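Local coordinates for protein probable glutamine synthetase (Pseudomonas aeruginosa, PDB 4HPP) that is a probable member of the glutamine synthetase family and holds a magnesium ion and a glutamic acid molecule in its catalytic domain, at residues L150-A155 / F177-G182; F134-L139 / R184-T189. All blocks are in the same frame, centred on the assembly; numbering follows the deposited sequence.

Contacts 1 and 2 lie side by side in the catalytic domain, their centres about 8 Å apart. Strands 174-179 and 185-194 are sheet neighbours, and a hydrogen bond probably runs between Glu180 N and Gln185 O, 2.7 Å apart. Tyr186 of contact 2 also joins the two. Its OH lies 2.6 Å from Ala152 O of contact 1, a probable hydrogen bond that ties the 150-155 helix to the sheet, and its ring packs on Phe177, with Tyr186 CD1 3.4 Å from Phe177 CZ. Both contacts also reach one magnesium ion: Glu180 comes from contact 1 and Glu187 from contact 2, and Glu133, immediately before Phe134, completes the protein's set of metal-binding carboxylates.

Contact 1: residues L150-A155 / F177-G182. With MG (magnesium ion), chain B; GLU (glutamic acid), chain D.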
loop_
_atom_site.group_PDB
_atom_site.type_symbol
_atom_site.label_atom_id
_atom_site.label_comp_id
_atom_site.label_asym_id
_atom_site.label_seq_id
_atom_site.Cartn_x
_atom_site.Cartn_y
_atom_site.Cartn_z
ATOM N N LEU A 150 -20.097 -24.907 -10.553
ATOM C CA LEU A 150 -20.274 -23.475 -10.922
ATOM C C LEU A 150 -19.300 -22.671 -10.069
ATOM O O LEU A 150 -18.643 -21.749 -10.557
ATOM C CB LEU A 150 -21.740 -22.946 -10.718
ATOM C CG LEU A 150 -22.066 -21.523 -11.239
ATOM C CD1 LEU A 150 -21.592 -21.311 -12.674
ATOM C CD2 LEU A 150 -23.548 -21.210 -11.178
ATOM N N GLN A 151 -19.150 -23.061 -8.812
ATOM C CA GLN A 151 -18.258 -22.318 -7.963
ATOM C C GLN A 151 -16.852 -22.360 -8.453
ATOM O O GLN A 151 -16.132 -21.328 -8.343
ATOM C CB GLN A 151 -18.387 -22.726 -6.508
ATOM C CG GLN A 151 -19.587 -22.098 -5.809
ATOM C CD GLN A 151 -19.374 -22.215 -4.323
ATOM O OE1 GLN A 151 -19.430 -23.302 -3.805
ATOM N NE2 GLN A 151 -19.086 -21.105 -3.642
ATOM N N ALA A 152 -16.458 -23.483 -9.062
ATOM C CA ALA A 152 -15.049 -23.588 -9.525
ATOM C C ALA A 152 -14.863 -22.725 -10.736
ATOM O O ALA A 152 -13.799 -22.133 -10.904
ATOM C CB ALA A 152 -14.591 -25.011 -9.821
ATOM N N GLN A 153 -15.881 -22.634 -11.596
ATOM C CA GLN A 153 -15.779 -21.716 -12.718
ATOM C C GLN A 153 -15.741 -20.253 -12.189
ATOM O O GLN A 153 -14.892 -19.462 -12.608
ATOM C CB GLN A 153 -16.893 -21.978 -13.746
ATOM C CG GLN A 153 -16.903 -20.933 -14.849
ATOM C CD GLN A 153 -17.165 -21.461 -16.244
ATOM O OE1 GLN A 153 -17.182 -22.685 -16.514
ATOM N NE2 GLN A 153 -17.379 -20.523 -17.163
ATOM N N ARG A 154 -16.601 -19.920 -11.215
ATOM C CA ARG A 154 -16.582 -18.598 -10.613
ATOM C C ARG A 154 -15.297 -18.222 -9.946
ATOM O O ARG A 154 -14.954 -17.029 -9.964
ATOM C CB ARG A 154 -17.706 -18.449 -9.622
ATOM C CG ARG A 154 -19.048 -18.470 -10.323
ATOM C CD ARG A 154 -19.083 -17.708 -11.662
ATOM N NE ARG A 154 -19.289 -16.286 -11.437
ATOM C CZ ARG A 154 -19.666 -15.427 -12.407
ATOM N NH1 ARG A 154 -19.805 -15.822 -13.699
ATOM N NH2 ARG A 154 -19.897 -14.152 -12.092
ATOM N N ALA A 155 -14.587 -19.202 -9.352
ATOM C CA ALA A 155 -13.369 -18.887 -8.594
ATOM C C ALA A 155 -12.334 -18.290 -9.509
ATOM O O ALA A 155 -11.467 -17.499 -9.073
ATOM C CB ALA A 155 -12.785 -20.111 -7.871
ATOM N N PHE A 177 -15.725 -23.739 -22.314
ATOM C CA PHE A 177 -14.775 -23.569 -21.204
ATOM C C PHE A 177 -15.435 -24.187 -20.009
ATOM O O PHE A 177 -16.620 -23.997 -19.795
ATOM C CB PHE A 177 -14.425 -22.086 -20.910
ATOM C CG PHE A 177 -13.512 -21.904 -19.717
ATOM C CD1 PHE A 177 -12.125 -21.821 -19.886
ATOM C CD2 PHE A 177 -14.029 -21.835 -18.428
ATOM C CE1 PHE A 177 -11.278 -21.743 -18.768
ATOM C CE2 PHE A 177 -13.186 -21.721 -17.318
ATOM C CZ PHE A 177 -11.814 -21.658 -17.497
ATOM N N LEU A 178 -14.701 -24.963 -19.238
ATOM C CA LEU A 178 -15.354 -25.666 -18.124
ATOM C C LEU A 178 -14.354 -26.007 -17.023
ATOM O O LEU A 178 -13.212 -26.340 -17.327
ATOM C CB LEU A 178 -16.036 -26.935 -18.673
ATOM C CG LEU A 178 -15.257 -27.933 -19.550
ATOM C CD1 LEU A 178 -14.921 -29.207 -18.775
ATOM C CD2 LEU A 178 -16.011 -28.302 -20.823
ATOM N N PRO A 179 -14.764 -25.939 -15.749
ATOM C CA PRO A 179 -13.890 -26.559 -14.689
ATOM C C PRO A 179 -13.939 -28.061 -14.859
ATOM O O PRO A 179 -14.989 -28.588 -15.243
ATOM C CB PRO A 179 -14.585 -26.218 -13.387
ATOM C CG PRO A 179 -16.034 -26.045 -13.799
ATOM C CD PRO A 179 -16.074 -25.508 -15.216
ATOM N N GLU A 180 -12.808 -28.744 -14.662
ATOM C CA GLU A 180 -12.732 -30.200 -14.855
ATOM C C GLU A 180 -12.610 -30.950 -13.493
ATOM O O GLU A 180 -12.843 -30.388 -12.405
ATOM C CB GLU A 180 -11.525 -30.543 -15.736
ATOM C CG GLU A 180 -11.860 -30.921 -17.165
ATOM C CD GLU A 180 -12.347 -32.343 -17.329
ATOM O OE1 GLU A 180 -12.671 -32.728 -18.467
ATOM O OE2 GLU A 180 -12.398 -33.090 -16.337
ATOM N N TYR A 181 -12.172 -32.205 -13.558
ATOM C CA TYR A 181 -12.268 -33.097 -12.394
ATOM C C TYR A 181 -11.282 -32.699 -11.284
ATOM O O TYR A 181 -11.670 -32.631 -10.132
ATOM C CB TYR A 181 -12.283 -34.623 -12.813
ATOM C CG TYR A 181 -12.441 -35.582 -11.680
ATOM C CD1 TYR A 181 -13.484 -35.435 -10.750
ATOM C CD2 TYR A 181 -11.539 -36.642 -11.507
ATOM C CE1 TYR A 181 -13.623 -36.293 -9.672
ATOM C CE2 TYR A 181 -11.653 -37.516 -10.429
ATOM C CZ TYR A 181 -12.682 -37.338 -9.515
ATOM O OH TYR A 181 -12.792 -38.210 -8.463
ATOM N N GLY A 182 -10.048 -32.328 -11.638
ATOM C CA GLY A 182 -9.082 -32.027 -10.590
ATOM C C GLY A 182 -9.159 -30.653 -10.025
ATOM O O GLY A 182 -9.750 -29.710 -10.634
HETATM MG MG MG B . -12.004 -33.454 -20.371
HETATM N N GLU D . -8.102 -35.804 -17.375
HETATM C CA GLU D . -8.296 -37.023 -18.259
HETATM C C GLU D . -7.087 -37.424 -19.135
HETATM O O GLU D . -5.946 -37.439 -18.688
HETATM C CB GLU D . -9.516 -36.834 -19.151
HETATM C CG GLU D . -10.819 -36.870 -18.400
HETATM C CD GLU D . -11.971 -36.468 -19.259
HETATM O OE1 GLU D . -12.811 -37.346 -19.510
HETATM O OE2 GLU D . -12.027 -35.291 -19.694
HETATM O OXT GLU D . -7.206 -37.734 -20.326
#
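Ala152 of the short helix 150-155 packs on Pro179, and Gln153 on both Pro179 and Phe177, in a small, buried helix-on-strand contact at the end of strand 174-179, just before the chain turns off into the magnesium site. The helix and strand axes approach to 7.6 Å and run at 113° to each other. No hydrogen bond joins the two segments. Instead, Ala152 CB sits 3.8 Å from Pro179 CB, while Gln153 places its aliphatic part beside the proline ring, with CB facing CD and CG.

CG of Gln153 stands anti to the backbone N (chi1 174°); a bend at chi2 then sets CD at the edge of the Phe177 ring. Gln153 CD lies in the plane of that ring, 3.8 Å from Phe177 CD2, and the amide and ring planes are perpendicular. Gln153 OE1 approaches Pro179 CD at 3.3 Å, whereas NE2, still beside Phe177 CD2, is hydrogen-bonded to Ser25 OG of a neighbouring subunit. On the same helix, Arg154 forms a salt bridge with Glu211 of that subunit. The contact therefore lies against a subunit interface.

One residue after Pro179, Glu180 leaves the backbone on the side away from the helix, and its bent chain ends at the magnesium ion. Its OE1 binds the metal at 2.1 Å, and OE2 of the bound glutamic acid reaches the same ion at 2.0 Å. The other carboxylate oxygen, Glu180 OE2, accepts the backbone N-H of Tyr181 (2.9 Å) through its anti lone pair, in a bent bond (138°) that probably helps to fix the rotation of the carboxylate. A metal-binding carboxylate at a strand end, bordered by an adjacent subunit, is characteristic of the glutamine synthetase active site, which forms between subunits.

Contact 2: residues F134-L139 / R184-T189; sequences FSLLGL and RQYEVT. With MG (magnesium ion), chain B.
Phe134 and Tyr186 form an antiparallel hydrogen-bonded pair that joins strand 124-137 to strand 185-194. Both backbone polar groups of Phe134 are used: its N donates to Tyr186 O (3.0 Å), and its O accepts from Tyr186 N (2.8 Å). A third bond, from Leu136 N to Arg184 O (2.8 Å), continues the ladder past the non-hydrogen-bonded pair of Ser135 and Gln185. Two of the three acceptors also take a CA-H...O contact, Phe134 O from Gln185 CA and Arg184 O from Ser135 CA.

Phe134 CG lies between the backbone N and the carbonyl carbon (chi1 63°), and Tyr186 CB sits over one face of the ring in a CH-pi contact, 4.2 Å from its centroid, while Val188 CG1 meets the ring edge. Leu136 CB touches Tyr186 CD2 and CE2. Arg184 and Leu139 slide past each other in opposite directions, NH1 near Leu139 CB.

The polar ends find partners beyond the two strands. Gln185 NE2 bonds to Asn233 OD1 and Thr232 O, its OE1 accepts from Gly182 N, Tyr186 OH bonds to Ala152 O, and Arg184 NH2 to Glu142 O. Glu187 binds the magnesium ion through OE2 at 2.5 Å. Antiparallel strands delivering carboxylates to a shared metal site are a hallmark of the glutamine synthetase catalytic domain.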
loop_
_atom_site.group_PDB
_atom_site.type_symbol
_atom_site.label_atom_id
_atom_site.label_comp_id
_atom_site.label_asym_id
_atom_site.label_seq_id
_atom_site.Cartn_x
_atom_site.Cartn_y
_atom_site.Cartn_z
ATOM N N PHE A 134 -5.783 -28.159 -18.255
ATOM C CA PHE A 134 -4.690 -27.496 -17.572
ATOM C C PHE A 134 -5.053 -27.129 -16.125
ATOM O O PHE A 134 -6.255 -27.101 -15.725
ATOM C CB PHE A 134 -4.243 -26.251 -18.379
ATOM C CG PHE A 134 -5.327 -25.165 -18.507
ATOM C CD1 PHE A 134 -6.255 -25.187 -19.576
ATOM C CD2 PHE A 134 -5.380 -24.099 -17.599
ATOM C CE1 PHE A 134 -7.211 -24.227 -19.689
ATOM C CE2 PHE A 134 -6.344 -23.122 -17.736
ATOM C CZ PHE A 134 -7.267 -23.193 -18.755
ATOM N N SER A 135 -4.022 -26.809 -15.367
ATOM C CA SER A 135 -4.151 -26.357 -13.998
ATOM C C SER A 135 -4.031 -24.894 -14.081
ATOM O O SER A 135 -3.164 -24.396 -14.823
ATOM C CB SER A 135 -2.935 -26.801 -13.135
ATOM O OG SER A 135 -2.954 -28.190 -12.812
ATOM N N LEU A 136 -4.867 -24.200 -13.308
ATOM C CA LEU A 136 -4.784 -22.754 -13.110
ATOM C C LEU A 136 -4.351 -22.480 -11.691
ATOM O O LEU A 136 -5.117 -22.712 -10.756
ATOM C CB LEU A 136 -6.127 -22.054 -13.408
ATOM C CG LEU A 136 -6.076 -20.525 -13.468
ATOM C CD1 LEU A 136 -5.150 -20.081 -14.573
ATOM C CD2 LEU A 136 -7.433 -19.884 -13.692
ATOM N N LEU A 137 -3.119 -21.988 -11.551
ATOM C CA LEU A 137 -2.501 -21.691 -10.259
ATOM C C LEU A 137 -2.440 -20.220 -9.980
ATOM O O LEU A 137 -2.172 -19.381 -10.887
ATOM C CB LEU A 137 -1.087 -22.276 -10.192
ATOM C CG LEU A 137 -1.080 -23.725 -10.701
ATOM C CD1 LEU A 137 0.336 -24.264 -10.835
ATOM C CD2 LEU A 137 -1.954 -24.527 -9.747
ATOM N N GLY A 138 -2.740 -19.923 -8.717
ATOM C CA GLY A 138 -2.495 -18.628 -8.106
ATOM C C GLY A 138 -3.798 -17.947 -7.762
ATOM O O GLY A 138 -3.810 -16.764 -7.431
ATOM N N LEU A 139 -4.918 -18.655 -7.901
ATOM C CA LEU A 139 -6.180 -17.943 -7.849
ATOM C C LEU A 139 -6.368 -17.510 -6.419
ATOM O O LEU A 139 -5.951 -18.198 -5.498
ATOM C CB LEU A 139 -7.357 -18.774 -8.341
ATOM C CG LEU A 139 -7.431 -19.159 -9.809
ATOM C CD1 LEU A 139 -8.615 -20.160 -10.055
ATOM C CD2 LEU A 139 -7.564 -17.897 -10.609
ATOM N N ARG A 184 -8.407 -27.015 -9.409
ATOM C CA ARG A 184 -7.822 -25.977 -10.316
ATOM C C ARG A 184 -7.717 -26.476 -11.761
ATOM O O ARG A 184 -6.977 -25.891 -12.571
ATOM C CB ARG A 184 -6.429 -25.556 -9.812
ATOM C CG ARG A 184 -6.323 -25.392 -8.295
ATOM C CD ARG A 184 -7.101 -24.146 -7.889
ATOM N NE ARG A 184 -6.926 -23.747 -6.503
ATOM C CZ ARG A 184 -7.637 -22.780 -5.907
ATOM N NH1 ARG A 184 -8.570 -22.101 -6.607
ATOM N NH2 ARG A 184 -7.423 -22.500 -4.600
ATOM N N GLN A 185 -8.386 -27.594 -12.098
ATOM C CA GLN A 185 -8.335 -28.009 -13.456
ATOM C C GLN A 185 -9.451 -27.342 -14.280
ATOM O O GLN A 185 -10.636 -27.300 -13.839
ATOM C CB GLN A 185 -8.451 -29.499 -13.546
ATOM C CG GLN A 185 -7.989 -30.020 -14.892
ATOM C CD GLN A 185 -8.106 -31.518 -15.050
ATOM O OE1 GLN A 185 -9.003 -32.163 -14.479
ATOM N NE2 GLN A 185 -7.217 -32.087 -15.869
ATOM N N TYR A 186 -9.061 -26.857 -15.463
ATOM C CA TYR A 186 -9.991 -26.333 -16.479
ATOM C C TYR A 186 -9.735 -26.928 -17.860
ATOM O O TYR A 186 -8.689 -27.494 -18.123
ATOM C CB TYR A 186 -9.894 -24.825 -16.562
ATOM C CG TYR A 186 -10.225 -24.231 -15.219
ATOM C CD1 TYR A 186 -11.548 -23.884 -14.920
ATOM C CD2 TYR A 186 -9.239 -24.115 -14.203
ATOM C CE1 TYR A 186 -11.896 -23.391 -13.705
ATOM C CE2 TYR A 186 -9.589 -23.591 -12.974
ATOM C CZ TYR A 186 -10.928 -23.235 -12.737
ATOM O OH TYR A 186 -11.350 -22.724 -11.533
ATOM N N GLU A 187 -10.745 -26.847 -18.713
ATOM C CA GLU A 187 -10.642 -27.316 -20.071
ATOM C C GLU A 187 -11.254 -26.289 -21.019
ATOM O O GLU A 187 -12.347 -25.759 -20.794
ATOM C CB GLU A 187 -11.326 -28.657 -20.228
ATOM C CG GLU A 187 -11.033 -29.322 -21.578
ATOM C CD GLU A 187 -11.835 -30.606 -21.832
ATOM O OE1 GLU A 187 -11.727 -31.187 -22.932
ATOM O OE2 GLU A 187 -12.560 -31.063 -20.940
ATOM N N VAL A 188 -10.517 -25.999 -22.072
ATOM C CA VAL A 188 -11.071 -25.231 -23.156
ATOM C C VAL A 188 -11.002 -26.038 -24.479
ATOM O O VAL A 188 -10.021 -26.742 -24.742
ATOM C CB VAL A 188 -10.449 -23.836 -23.243
ATOM C CG1 VAL A 188 -8.928 -23.908 -23.379
ATOM C CG2 VAL A 188 -11.074 -23.062 -24.403
ATOM N N THR A 189 -12.087 -25.986 -25.251
ATOM C CA THR A 189 -12.190 -26.722 -26.491
ATOM C C THR A 189 -12.500 -25.675 -27.566
ATOM O O THR A 189 -13.040 -24.565 -27.301
ATOM C CB THR A 189 -13.310 -27.792 -26.472
ATOM O OG1 THR A 189 -14.535 -27.155 -26.178
ATOM C CG2 THR A 189 -13.145 -28.868 -25.425
HETATM MG MG MG B . -12.004 -33.454 -20.371
#